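Local atomic coordinates of 2-hydroxyisobutyryl-CoA synthetase (PDB entry 6HDY), a protein that is a synthetase of the AMP-binding (ANL) family, with a large AMP-binding part followed by a smaller C-terminal domain characteristic of these enzymes. Residues Asn149-Ile154 / Pro283-Ala288; Ala279-Phe284 / Pro325-Leu330; Trp300-Tyr305 / Arg357-Leu362. One frame throughout, in Å; residues are numbered along the deposited sequence.

Interaction 1. Residues Asn149-Ile154 / Pro283-Ala288; sequences NAHARI and PFMNVA. With 3HL ((3S)-3-hydroxybutanoic acid), chain B; 8LQ ([[(2~{R},3~{S},4~{R},5~{R})-5-(6-aminopurin-9-yl)-3,4-bis(oxidanyl)oxolan-2-yl]methoxy-oxidanyl-phosphoryl] (3~{S})-3-oxidanylbutanoate), chain C.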
loop_
_atom_site.group_PDB
_atom_site.type_symbol
_atom_site.label_atom_id
_atom_site.label_comp_id
_atom_site.label_asym_id
_atom_site.label_seq_id
_atom_site.Cartn_x
_atom_site.Cartn_y
_atom_site.Cartn_z
ATOM N N ASN A 149 -15.605 10.668 -2.294
ATOM C CA ASN A 149 -16.281 11.959 -2.372
ATOM C C ASN A 149 -16.406 12.624 -1.020
ATOM O O ASN A 149 -16.075 13.812 -0.902
ATOM C CB ASN A 149 -17.625 11.826 -3.056
ATOM C CG ASN A 149 -17.492 11.735 -4.539
ATOM O OD1 ASN A 149 -17.476 12.745 -5.228
ATOM N ND2 ASN A 149 -17.352 10.527 -5.062
ATOM N N ALA A 150 -16.841 11.862 0.011
ATOM C CA ALA A 150 -16.929 12.347 1.393
ATOM C C ALA A 150 -15.567 12.830 1.825
ATOM O O ALA A 150 -15.469 13.916 2.364
ATOM C CB ALA A 150 -17.371 11.229 2.315
ATOM N N HIS A 151 -14.497 12.051 1.548
ATOM C CA HIS A 151 -13.148 12.429 1.992
ATOM C C HIS A 151 -12.581 13.629 1.269
ATOM O O HIS A 151 -11.931 14.421 1.930
ATOM C CB HIS A 151 -12.197 11.225 1.933
ATOM C CG HIS A 151 -12.436 10.279 3.064
ATOM N ND1 HIS A 151 -11.660 9.187 3.240
ATOM C CD2 HIS A 151 -13.358 10.324 4.055
ATOM C CE1 HIS A 151 -12.113 8.588 4.328
ATOM N NE2 HIS A 151 -13.127 9.242 4.853
ATOM N N ALA A 152 -12.806 13.770 -0.072
ATOM C CA ALA A 152 -12.358 14.948 -0.851
ATOM C C ALA A 152 -12.992 16.216 -0.275
ATOM O O ALA A 152 -12.322 17.241 -0.161
ATOM C CB ALA A 152 -12.753 14.811 -2.320
ATOM N N ARG A 153 -14.278 16.124 0.099
ATOM C CA ARG A 153 -15.076 17.194 0.688
ATOM C C ARG A 153 -14.469 17.733 2.002
ATOM O O ARG A 153 -14.262 18.941 2.147
ATOM C CB ARG A 153 -16.515 16.695 0.895
ATOM C CG ARG A 153 -17.355 17.535 1.835
ATOM C CD ARG A 153 -18.779 17.088 1.776
ATOM N NE ARG A 153 -19.591 17.744 2.795
ATOM C CZ ARG A 153 -20.758 17.286 3.224
ATOM N NH1 ARG A 153 -21.274 16.181 2.707
ATOM N NH2 ARG A 153 -21.431 17.940 4.158
ATOM N N ILE A 154 -14.168 16.816 2.931
ATOM C CA ILE A 154 -13.598 17.092 4.247
ATOM C C ILE A 154 -12.124 17.554 4.112
ATOM O O ILE A 154 -11.693 18.399 4.879
ATOM C CB ILE A 154 -13.784 15.826 5.140
ATOM C CG1 ILE A 154 -15.280 15.538 5.378
ATOM C CG2 ILE A 154 -13.050 15.964 6.458
ATOM C CD1 ILE A 154 -15.607 14.098 5.710
ATOM N N PRO A 283 -16.696 6.240 5.310
ATOM C CA PRO A 283 -15.723 7.348 5.388
ATOM C C PRO A 283 -15.449 7.778 6.844
ATOM O O PRO A 283 -16.286 8.405 7.493
ATOM C CB PRO A 283 -16.374 8.436 4.507
ATOM C CG PRO A 283 -17.856 8.171 4.604
ATOM C CD PRO A 283 -17.954 6.660 4.655
ATOM N N PHE A 284 -14.288 7.378 7.366
ATOM C CA PHE A 284 -13.889 7.581 8.761
ATOM C C PHE A 284 -13.587 9.047 9.089
ATOM O O PHE A 284 -13.536 9.398 10.268
ATOM C CB PHE A 284 -12.703 6.664 9.144
ATOM C CG PHE A 284 -11.491 6.861 8.258
ATOM C CD1 PHE A 284 -10.607 7.917 8.483
ATOM C CD2 PHE A 284 -11.252 6.012 7.177
ATOM C CE1 PHE A 284 -9.519 8.125 7.645
ATOM C CE2 PHE A 284 -10.145 6.204 6.361
ATOM C CZ PHE A 284 -9.288 7.262 6.598
ATOM N N MET A 285 -13.389 9.898 8.050
ATOM C CA MET A 285 -13.162 11.331 8.240
ATOM C C MET A 285 -14.488 12.041 8.625
ATOM O O MET A 285 -14.501 13.257 8.719
ATOM C CB MET A 285 -12.508 11.968 6.981
ATOM C CG MET A 285 -11.074 11.529 6.756
ATOM S SD MET A 285 -10.239 12.268 5.321
ATOM C CE MET A 285 -10.026 13.896 5.887
ATOM N N ASN A 286 -15.585 11.286 8.899
ATOM C CA ASN A 286 -16.897 11.827 9.330
ATOM C C ASN A 286 -16.787 12.683 10.628
ATOM O O ASN A 286 -17.698 13.425 10.995
ATOM C CB ASN A 286 -17.925 10.688 9.480
ATOM C CG ASN A 286 -17.655 9.798 10.670
ATOM O OD1 ASN A 286 -16.733 9.010 10.672
ATOM N ND2 ASN A 286 -18.413 9.938 11.737
ATOM N N VAL A 287 -15.672 12.534 11.328
ATOM C CA VAL A 287 -15.280 13.361 12.471
ATOM C C VAL A 287 -13.927 13.942 12.052
ATOM O O VAL A 287 -13.009 13.173 11.714
ATOM C CB VAL A 287 -15.293 12.695 13.879
ATOM C CG1 VAL A 287 -16.716 12.390 14.332
ATOM C CG2 VAL A 287 -14.412 11.450 13.937
ATOM N N ALA A 288 -13.872 15.276 11.889
ATOM C CA ALA A 288 -12.672 15.966 11.399
ATOM C C ALA A 288 -12.684 17.450 11.648
ATOM O O ALA A 288 -13.696 18.117 11.416
ATOM C CB ALA A 288 -12.479 15.717 9.892
HETATM C CA 3HL B . -8.954 4.266 11.859
HETATM C CB 3HL B . -9.569 3.445 10.703
HETATM O OG1 3HL B . -10.212 4.248 9.718
HETATM C CG2 3HL B . -8.533 2.635 9.984
HETATM C C 3HL B . -9.174 5.733 11.583
HETATM O OA 3HL B . -8.604 6.253 10.634
HETATM O OB 3HL B . -10.157 6.323 12.310
HETATM N N9 8LQ C . -8.897 6.438 16.845
HETATM C C8 8LQ C . -8.961 6.565 15.510
HETATM N N7 8LQ C . -8.861 7.852 15.198
HETATM C C5 8LQ C . -8.758 8.542 16.347
HETATM C C6 8LQ C . -8.579 9.851 16.631
HETATM N N6 8LQ C . -8.545 10.713 15.627
HETATM N N1 8LQ C . -8.474 10.295 17.898
HETATM C C2 8LQ C . -8.507 9.397 18.967
HETATM N N3 8LQ C . -8.617 8.051 18.650
HETATM C C4 8LQ C . -8.772 7.657 17.364
HETATM C CAA 8LQ C . -9.238 3.932 9.738
HETATM C CAZ 8LQ C . -8.983 5.198 10.598
HETATM O OAE 8LQ C . -7.585 5.464 10.655
HETATM C CAL 8LQ C . -9.511 5.048 12.039
HETATM C CAS 8LQ C . -8.913 3.805 12.712
HETATM O OAC 8LQ C . -7.768 3.838 13.153
HETATM O OAQ 8LQ C . -9.716 2.680 12.693
HETATM P PBC 8LQ C . -9.417 1.382 13.579
HETATM O OAH 8LQ C . -8.040 0.824 13.018
HETATM O OAD 8LQ C . -10.499 0.383 13.538
HETATM O "O5'" 8LQ C . -9.257 1.943 15.048
HETATM C "C5'" 8LQ C . -10.326 2.743 15.548
HETATM C "C4'" 8LQ C . -9.991 3.219 16.938
HETATM O "O4'" 8LQ C . -8.768 4.002 16.897
HETATM C "C3'" 8LQ C . -11.047 4.158 17.340
HETATM O "O3'" 8LQ C . -12.169 3.437 17.923
HETATM C "C2'" 8LQ C . -10.299 5.013 18.365
HETATM O "O2'" 8LQ C . -10.103 4.284 19.642
HETATM C "C1'" 8LQ C . -8.966 5.191 17.675
#
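His-151 reaches from its helix into the loop at Pro-283, Phe-284 and Met-285, and its ring is touched from several directions. NE2 accepts a hydrogen bond from the backbone N of Met-285 (3.3 Å). The bond is nearly straight at 164°, although the donor sits well out of the imidazole plane. CG and SD of Met-285 both lie over one ring face, a CH-pi contact and a sulfur-aromatic contact; SD is 3.9 Å from the centroid. The His-151 ring turns its edge, at CE1, toward the face of Phe-284 in a T-shaped pair, with centroids 4.8 Å apart and planes at 69°. Pro-283 approaches obliquely, its CA 3.3 Å from His-151 NE2, while its CB rests on Ala-150 CB one residue earlier in the helix. A turn further on, Ile-154 continues the apolar seam. Its CD1 meets Met-285 O at 3.3 Å, and its CG2 presses tightly on Ala-288 CB (3.5 Å). The bend of the methionine chain at its last torsion (chi3 71°) brings CE within 3.7 Å of the same CG2.

In the second shell, His-151 ND1 is bonded to Gly-180 O, so both ring nitrogens are engaged and the rotation of the imidazole is fixed. Phe-284 O is held by Ser-277 OG. The phenyl face opposite His-151 belongs to the pocket in which (3S)-3-hydroxybutanoic acid and 8LQ are modelled in overlapping positions. The histidine thus backs an aromatic wall of the ligand pocket of this AMP-binding fold, braced against helix 141-157.

Interaction 2. Residues Ala279-Phe284 / Pro325-Leu330; sequences AEMSPF and PVYTHL. With 3HL ((3S)-3-hydroxybutanoic acid), chain B; 8LQ ([[(2~{R},3~{S},4~{R},5~{R})-5-(6-aminopurin-9-yl)-3,4-bis(oxidanyl)oxolan-2-yl]methoxy-oxidanyl-phosphoryl] (3~{S})-3-oxidanylbutanoate), chain C.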
loop_
_atom_site.group_PDB
_atom_site.type_symbol
_atom_site.label_atom_id
_atom_site.label_comp_id
_atom_site.label_asym_id
_atom_site.label_seq_id
_atom_site.Cartn_x
_atom_site.Cartn_y
_atom_site.Cartn_z
ATOM N N ALA A 279 -12.592 2.167 11.239
ATOM C CA ALA A 279 -12.436 1.526 9.940
ATOM C C ALA A 279 -13.775 0.990 9.457
ATOM O O ALA A 279 -14.066 1.057 8.255
ATOM C CB ALA A 279 -11.414 0.390 10.051
ATOM N N GLU A 280 -14.597 0.464 10.392
ATOM C CA GLU A 280 -15.949 -0.069 10.099
ATOM C C GLU A 280 -16.808 1.098 9.620
ATOM O O GLU A 280 -17.753 0.897 8.875
ATOM C CB GLU A 280 -16.616 -0.646 11.367
ATOM C CG GLU A 280 -16.036 -1.936 11.922
ATOM C CD GLU A 280 -14.752 -1.807 12.728
ATOM O OE1 GLU A 280 -14.248 -0.675 12.908
ATOM O OE2 GLU A 280 -14.230 -2.857 13.160
ATOM N N MET A 281 -16.453 2.316 10.046
ATOM C CA MET A 281 -17.162 3.557 9.729
ATOM C C MET A 281 -16.583 4.358 8.560
ATOM O O MET A 281 -16.868 5.555 8.483
ATOM C CB MET A 281 -17.283 4.445 10.987
ATOM C CG MET A 281 -18.097 3.814 12.061
ATOM S SD MET A 281 -19.678 3.267 11.390
ATOM C CE MET A 281 -20.297 2.698 12.687
ATOM N N SER A 282 -15.804 3.726 7.632
ATOM C CA SER A 282 -15.319 4.478 6.461
ATOM C C SER A 282 -16.570 4.960 5.722
ATOM O O SER A 282 -17.505 4.174 5.597
ATOM C CB SER A 282 -14.468 3.624 5.540
ATOM O OG SER A 282 -13.351 3.110 6.241
ATOM N N PRO A 283 -16.696 6.240 5.310
ATOM C CA PRO A 283 -15.723 7.348 5.388
ATOM C C PRO A 283 -15.449 7.778 6.844
ATOM O O PRO A 283 -16.286 8.405 7.493
ATOM C CB PRO A 283 -16.374 8.436 4.507
ATOM C CG PRO A 283 -17.856 8.171 4.604
ATOM C CD PRO A 283 -17.954 6.660 4.655
ATOM N N PHE A 284 -14.288 7.378 7.366
ATOM C CA PHE A 284 -13.889 7.581 8.761
ATOM C C PHE A 284 -13.587 9.047 9.089
ATOM O O PHE A 284 -13.536 9.398 10.268
ATOM C CB PHE A 284 -12.703 6.664 9.144
ATOM C CG PHE A 284 -11.491 6.861 8.258
ATOM C CD1 PHE A 284 -10.607 7.917 8.483
ATOM C CD2 PHE A 284 -11.252 6.012 7.177
ATOM C CE1 PHE A 284 -9.519 8.125 7.645
ATOM C CE2 PHE A 284 -10.145 6.204 6.361
ATOM C CZ PHE A 284 -9.288 7.262 6.598
ATOM N N PRO A 325 -18.989 7.707 21.459
ATOM C CA PRO A 325 -19.523 7.844 20.089
ATOM C C PRO A 325 -20.178 6.553 19.562
ATOM O O PRO A 325 -19.625 5.445 19.662
ATOM C CB PRO A 325 -18.290 8.230 19.266
ATOM C CG PRO A 325 -17.271 8.738 20.281
ATOM C CD PRO A 325 -17.520 7.876 21.478
ATOM N N VAL A 326 -21.399 6.707 19.050
ATOM C CA VAL A 326 -22.226 5.665 18.432
ATOM C C VAL A 326 -22.465 6.219 17.029
ATOM O O VAL A 326 -22.847 7.391 16.897
ATOM C CB VAL A 326 -23.536 5.365 19.229
ATOM C CG1 VAL A 326 -24.534 4.530 18.412
ATOM C CG2 VAL A 326 -23.228 4.686 20.564
ATOM N N TYR A 327 -22.159 5.407 15.979
ATOM C CA TYR A 327 -22.204 5.885 14.600
ATOM C C TYR A 327 -23.142 5.139 13.683
ATOM O O TYR A 327 -23.284 3.923 13.795
ATOM C CB TYR A 327 -20.805 5.841 13.971
ATOM C CG TYR A 327 -19.690 6.543 14.712
ATOM C CD1 TYR A 327 -19.517 7.925 14.611
ATOM C CD2 TYR A 327 -18.733 5.818 15.419
ATOM C CE1 TYR A 327 -18.430 8.566 15.211
ATOM C CE2 TYR A 327 -17.632 6.446 16.005
ATOM C CZ TYR A 327 -17.490 7.822 15.904
ATOM O OH TYR A 327 -16.426 8.449 16.505
ATOM N N THR A 328 -23.723 5.878 12.710
ATOM C CA THR A 328 -24.603 5.335 11.675
ATOM C C THR A 328 -24.254 5.912 10.300
ATOM O O THR A 328 -24.217 7.134 10.137
ATOM C CB THR A 328 -26.101 5.520 12.027
ATOM O OG1 THR A 328 -26.387 4.904 13.291
ATOM C CG2 THR A 328 -27.024 4.945 10.951
ATOM N N HIS A 329 -24.018 5.013 9.314
ATOM C CA HIS A 329 -23.792 5.349 7.908
ATOM C C HIS A 329 -25.061 5.906 7.285
ATOM O O HIS A 329 -26.129 5.281 7.385
ATOM C CB HIS A 329 -23.377 4.093 7.073
ATOM C CG HIS A 329 -21.939 3.698 7.242
ATOM N ND1 HIS A 329 -21.582 2.437 7.696
ATOM C CD2 HIS A 329 -20.814 4.402 6.980
ATOM C CE1 HIS A 329 -20.260 2.423 7.710
ATOM N NE2 HIS A 329 -19.754 3.588 7.298
ATOM N N LEU A 330 -24.943 7.044 6.576
ATOM C CA LEU A 330 -26.115 7.573 5.845
ATOM C C LEU A 330 -25.979 7.405 4.310
ATOM O O LEU A 330 -26.943 7.612 3.574
ATOM C CB LEU A 330 -26.377 9.052 6.214
ATOM C CG LEU A 330 -26.574 9.391 7.694
ATOM C CD1 LEU A 330 -26.810 10.865 7.869
ATOM C CD2 LEU A 330 -27.716 8.601 8.289
HETATM C CA 3HL B . -8.954 4.266 11.859
HETATM C CB 3HL B . -9.569 3.445 10.703
HETATM O OG1 3HL B . -10.212 4.248 9.718
HETATM C CG2 3HL B . -8.533 2.635 9.984
HETATM C C 3HL B . -9.174 5.733 11.583
HETATM O OA 3HL B . -8.604 6.253 10.634
HETATM O OB 3HL B . -10.157 6.323 12.310
HETATM N N9 8LQ C . -8.897 6.438 16.845
HETATM C C8 8LQ C . -8.961 6.565 15.510
HETATM N N7 8LQ C . -8.861 7.852 15.198
HETATM C C5 8LQ C . -8.758 8.542 16.347
HETATM C C6 8LQ C . -8.579 9.851 16.631
HETATM N N6 8LQ C . -8.545 10.713 15.627
HETATM N N1 8LQ C . -8.474 10.295 17.898
HETATM C C2 8LQ C . -8.507 9.397 18.967
HETATM N N3 8LQ C . -8.617 8.051 18.650
HETATM C C4 8LQ C . -8.772 7.657 17.364
HETATM C CAA 8LQ C . -9.238 3.932 9.738
HETATM C CAZ 8LQ C . -8.983 5.198 10.598
HETATM O OAE 8LQ C . -7.585 5.464 10.655
HETATM C CAL 8LQ C . -9.511 5.048 12.039
HETATM C CAS 8LQ C . -8.913 3.805 12.712
HETATM O OAC 8LQ C . -7.768 3.838 13.153
HETATM O OAQ 8LQ C . -9.716 2.680 12.693
HETATM P PBC 8LQ C . -9.417 1.382 13.579
HETATM O OAH 8LQ C . -8.040 0.824 13.018
HETATM O OAD 8LQ C . -10.499 0.383 13.538
HETATM O "O5'" 8LQ C . -9.257 1.943 15.048
HETATM C "C5'" 8LQ C . -10.326 2.743 15.548
HETATM C "C4'" 8LQ C . -9.991 3.219 16.938
HETATM O "O4'" 8LQ C . -8.768 4.002 16.897
HETATM C "C3'" 8LQ C . -11.047 4.158 17.340
HETATM O "O3'" 8LQ C . -12.169 3.437 17.923
HETATM C "C2'" 8LQ C . -10.299 5.013 18.365
HETATM O "O2'" 8LQ C . -10.103 4.284 19.642
HETATM C "C1'" 8LQ C . -8.966 5.191 17.675
#
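Met-281 and Ser-282 carry the contact of Ala-279–Phe-284 with Pro-325–Leu-330, meeting Tyr-327 and His-329. Ala-279 opens a type I beta turn, and its carbonyl oxygen accepts two bonds from Ser-282, one from N and one from OG (3.0 Å), both arriving from the same face of the carbonyl plane. The turn is thereby closed by backbone and side chain together, next to the bound ligands that Ala-279 borders. Glu-280 contributes its backbone O, which lies close to the plane of the His-329 ring, 3.2 Å from CE1. At Met-281 the chain folds back at its second torsion (chi2 -51°), placing SD over the face of the His-329 ring, 4.2 Å from the centroid. The methyl CE then settles against Tyr-327, 3.4 Å from its CB and close to its carbonyl oxygen. Ser-282 supplies the hydrogen bond between the segments: His-329 NE2 donates to Ser-282 O over 2.9 Å, bent to 133°, with the donor well above the carbonyl plane. Arg-332 NH1 bonds to the same oxygen, and Met-337 N engages ND1, so the imidazole is pinned at both nitrogens. Pro-283, after a cis peptide bond, brings CD to 4.3 Å from His-329 CD2.

The loop connects strand 271-274 of the parallel sheet to strand 287-288, and it lies against strand 322-329, which is flanked in its antiparallel sheet by strands 304-310 and 340-347. Leu-340 of the latter also touches Glu-280 and Met-281, whereas Ser-282 and Pro-283 lean on Ile-147 of helix 141-157.

Interaction 3. Residues Trp300-Tyr305 / Arg357-Leu362; sequences WQDIIY and RTYPRL. With SO4 (sulfate ion), chain E.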
loop_
_atom_site.group_PDB
_atom_site.type_symbol
_atom_site.label_atom_id
_atom_site.label_comp_id
_atom_site.label_asym_id
_atom_site.label_seq_id
_atom_site.Cartn_x
_atom_site.Cartn_y
_atom_site.Cartn_z
ATOM N N TRP A 300 -19.492 15.573 10.962
ATOM C CA TRP A 300 -20.122 15.802 9.660
ATOM C C TRP A 300 -21.348 14.881 9.557
ATOM O O TRP A 300 -21.308 13.824 8.937
ATOM C CB TRP A 300 -19.106 15.579 8.538
ATOM C CG TRP A 300 -17.936 16.513 8.583
ATOM C CD1 TRP A 300 -16.972 16.575 9.544
ATOM C CD2 TRP A 300 -17.552 17.457 7.569
ATOM N NE1 TRP A 300 -16.040 17.533 9.223
ATOM C CE2 TRP A 300 -16.360 18.081 8.008
ATOM C CE3 TRP A 300 -18.096 17.829 6.321
ATOM C CZ2 TRP A 300 -15.698 19.066 7.245
ATOM C CZ3 TRP A 300 -17.447 18.806 5.576
ATOM C CH2 TRP A 300 -16.264 19.411 6.033
ATOM N N GLN A 301 -22.432 15.315 10.235
ATOM C CA GLN A 301 -23.693 14.617 10.481
ATOM C C GLN A 301 -24.439 14.080 9.257
ATOM O O GLN A 301 -25.109 13.049 9.377
ATOM C CB GLN A 301 -24.625 15.506 11.316
ATOM C CG GLN A 301 -24.141 15.748 12.758
ATOM C CD GLN A 301 -23.988 14.488 13.588
ATOM O OE1 GLN A 301 -23.052 13.692 13.410
ATOM N NE2 GLN A 301 -24.865 14.308 14.559
ATOM N N ASP A 302 -24.375 14.783 8.112
ATOM C CA ASP A 302 -25.042 14.359 6.870
ATOM C C ASP A 302 -24.240 13.306 6.083
ATOM O O ASP A 302 -24.712 12.825 5.035
ATOM C CB ASP A 302 -25.411 15.563 5.993
ATOM C CG ASP A 302 -24.239 16.476 5.743
ATOM O OD1 ASP A 302 -23.889 17.251 6.660
ATOM O OD2 ASP A 302 -23.643 16.385 4.648
ATOM N N ILE A 303 -23.031 12.956 6.572
ATOM C CA ILE A 303 -22.196 11.900 5.983
ATOM C C ILE A 303 -22.422 10.612 6.818
ATOM O O ILE A 303 -22.807 9.592 6.268
ATOM C CB ILE A 303 -20.688 12.306 5.848
ATOM C CG1 ILE A 303 -20.516 13.473 4.828
ATOM C CG2 ILE A 303 -19.833 11.069 5.440
ATOM C CD1 ILE A 303 -19.123 14.115 4.709
ATOM N N ILE A 304 -22.224 10.700 8.147
ATOM C CA ILE A 304 -22.451 9.662 9.155
ATOM C C ILE A 304 -23.054 10.383 10.364
ATOM O O ILE A 304 -22.533 11.413 10.792
ATOM C CB ILE A 304 -21.142 8.874 9.530
ATOM C CG1 ILE A 304 -20.760 7.877 8.418
ATOM C CG2 ILE A 304 -21.207 8.183 10.941
ATOM C CD1 ILE A 304 -19.343 7.358 8.503
ATOM N N TYR A 305 -24.134 9.826 10.917
ATOM C CA TYR A 305 -24.807 10.373 12.085
ATOM C C TYR A 305 -24.105 9.937 13.378
ATOM O O TYR A 305 -24.158 8.764 13.759
ATOM C CB TYR A 305 -26.307 9.992 12.055
ATOM C CG TYR A 305 -27.109 10.501 13.232
ATOM C CD1 TYR A 305 -27.097 11.854 13.584
ATOM C CD2 TYR A 305 -27.889 9.635 13.993
ATOM C CE1 TYR A 305 -27.830 12.324 14.671
ATOM C CE2 TYR A 305 -28.637 10.098 15.074
ATOM C CZ TYR A 305 -28.612 11.443 15.404
ATOM O OH TYR A 305 -29.355 11.887 16.467
ATOM N N ARG A 357 -19.438 26.133 9.953
ATOM C CA ARG A 357 -20.163 24.884 9.717
ATOM C C ARG A 357 -21.058 24.625 10.935
ATOM O O ARG A 357 -20.612 24.750 12.089
ATOM C CB ARG A 357 -19.208 23.712 9.426
ATOM C CG ARG A 357 -18.633 23.759 8.001
ATOM C CD ARG A 357 -17.542 22.729 7.775
ATOM N NE ARG A 357 -17.008 22.779 6.413
ATOM C CZ ARG A 357 -15.946 23.485 6.029
ATOM N NH1 ARG A 357 -15.530 23.437 4.781
ATOM N NH2 ARG A 357 -15.295 24.247 6.898
ATOM N N THR A 358 -22.335 24.330 10.676
ATOM C CA THR A 358 -23.348 24.127 11.724
ATOM C C THR A 358 -23.405 22.665 12.225
ATOM O O THR A 358 -24.468 22.039 12.213
ATOM C CB THR A 358 -24.691 24.582 11.175
ATOM O OG1 THR A 358 -24.873 23.901 9.946
ATOM C CG2 THR A 358 -24.778 26.104 10.958
ATOM N N TYR A 359 -22.259 22.132 12.678
ATOM C CA TYR A 359 -22.117 20.754 13.147
ATOM C C TYR A 359 -21.759 20.685 14.637
ATOM O O TYR A 359 -21.016 21.566 15.100
ATOM C CB TYR A 359 -20.948 20.059 12.396
ATOM C CG TYR A 359 -21.158 19.730 10.933
ATOM C CD1 TYR A 359 -22.306 19.067 10.502
ATOM C CD2 TYR A 359 -20.160 19.974 9.996
ATOM C CE1 TYR A 359 -22.470 18.696 9.167
ATOM C CE2 TYR A 359 -20.327 19.634 8.654
ATOM C CZ TYR A 359 -21.492 19.012 8.242
ATOM O OH TYR A 359 -21.668 18.709 6.916
ATOM N N PRO A 360 -22.114 19.569 15.354
ATOM C CA PRO A 360 -21.607 19.378 16.726
ATOM C C PRO A 360 -20.095 19.152 16.630
ATOM O O PRO A 360 -19.582 18.771 15.564
ATOM C CB PRO A 360 -22.303 18.094 17.200
ATOM C CG PRO A 360 -23.440 17.894 16.252
ATOM C CD PRO A 360 -22.939 18.419 14.945
ATOM N N ARG A 361 -19.386 19.420 17.721
ATOM C CA ARG A 361 -17.940 19.355 17.769
ATOM C C ARG A 361 -17.451 18.461 18.909
ATOM O O ARG A 361 -18.102 18.350 19.943
ATOM C CB ARG A 361 -17.410 20.800 17.969
ATOM C CG ARG A 361 -15.913 21.004 17.791
ATOM C CD ARG A 361 -15.565 22.477 17.909
ATOM N NE ARG A 361 -14.222 22.769 17.393
ATOM C CZ ARG A 361 -13.694 23.986 17.298
ATOM N NH1 ARG A 361 -14.389 25.054 17.678
ATOM N NH2 ARG A 361 -12.459 24.144 16.839
ATOM N N LEU A 362 -16.267 17.878 18.722
ATOM C CA LEU A 362 -15.490 17.136 19.700
ATOM C C LEU A 362 -14.277 18.071 19.930
ATOM O O LEU A 362 -13.255 17.938 19.241
ATOM C CB LEU A 362 -15.080 15.747 19.177
ATOM C CG LEU A 362 -16.194 14.872 18.565
ATOM C CD1 LEU A 362 -15.646 13.512 18.123
ATOM C CD2 LEU A 362 -17.367 14.681 19.527
HETATM S S SO4 E . -13.311 28.021 19.010
HETATM O O1 SO4 E . -14.740 27.786 18.763
HETATM O O2 SO4 E . -12.479 27.161 18.167
HETATM O O3 SO4 E . -12.988 29.415 18.702
HETATM O O4 SO4 E . -13.020 27.732 20.414
#
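Tyr-359 lays its ring on the backbone of Trp-300, with CA of the tryptophan over the centre of the phenol face, 3.8 Å from the centroid and 12° from the normal. This CH-pi contact is extended by the indole: Tyr-359 CE2 lies over its face near the rim, 3.7 Å from Trp-300 CD2, with the five-membered ring and the phenol inclined obliquely at 40°. At the far end of the indole, CH2 meets Arg-357 NE at 3.5 Å, also obliquely, while that nitrogen is paired with Glu-39. The phenol hydroxyl donates to Asp-302 OD1 (2.7 Å), using the syn lone pair of the carboxylate, which is turned only 19° from the ring plane. OD2 of the same aspartate forms salt bridges to Arg-153 and Arg-38, which would be expected to offset the charge of this buried carboxylate. Gln-301 passes beside the tyrosine, its N 3.5 Å from Tyr-359 CE1, and packs CG on Pro-360 CD at 3.7 Å; its OE1 is bonded to Thr-306 N.

Segment 357-362 ends in strand 361-362, an edge strand of a small antiparallel sheet whose central strand, 297-299, runs into Trp-300; 300-305 then leads into strand 304-310 of the neighbouring antiparallel sheet. Trp-300 bonds through NE1 to Ala-288 O. Helix 141-157 packs on the indole through Arg-153 and Ile-154, and helix 43-64 touches Gln-301 with Ile-50 and Tyr-359 with Arg-46.

How the interactions relate
From the N terminus, helix 141-157 comes first, and interaction 1 closes the long excursion of 128 residues from 149-154 to 283-288. Interaction 2 opens on the same loop, sharing Pro-283 and Phe-284, and closes at strand 322-329. Interaction 3 starts at 300-305, after interaction 1 has closed but while interaction 2 is still open, and ends at 357-362, so interactions 2 and 3 cross. They meet where Tyr-305 and Thr-328 pair on adjacent strands. The salt bridge of Arg-153 with Asp-302 joins interactions 1 and 3. Together they tie one helix, the ligand-side loop and two antiparallel sheets.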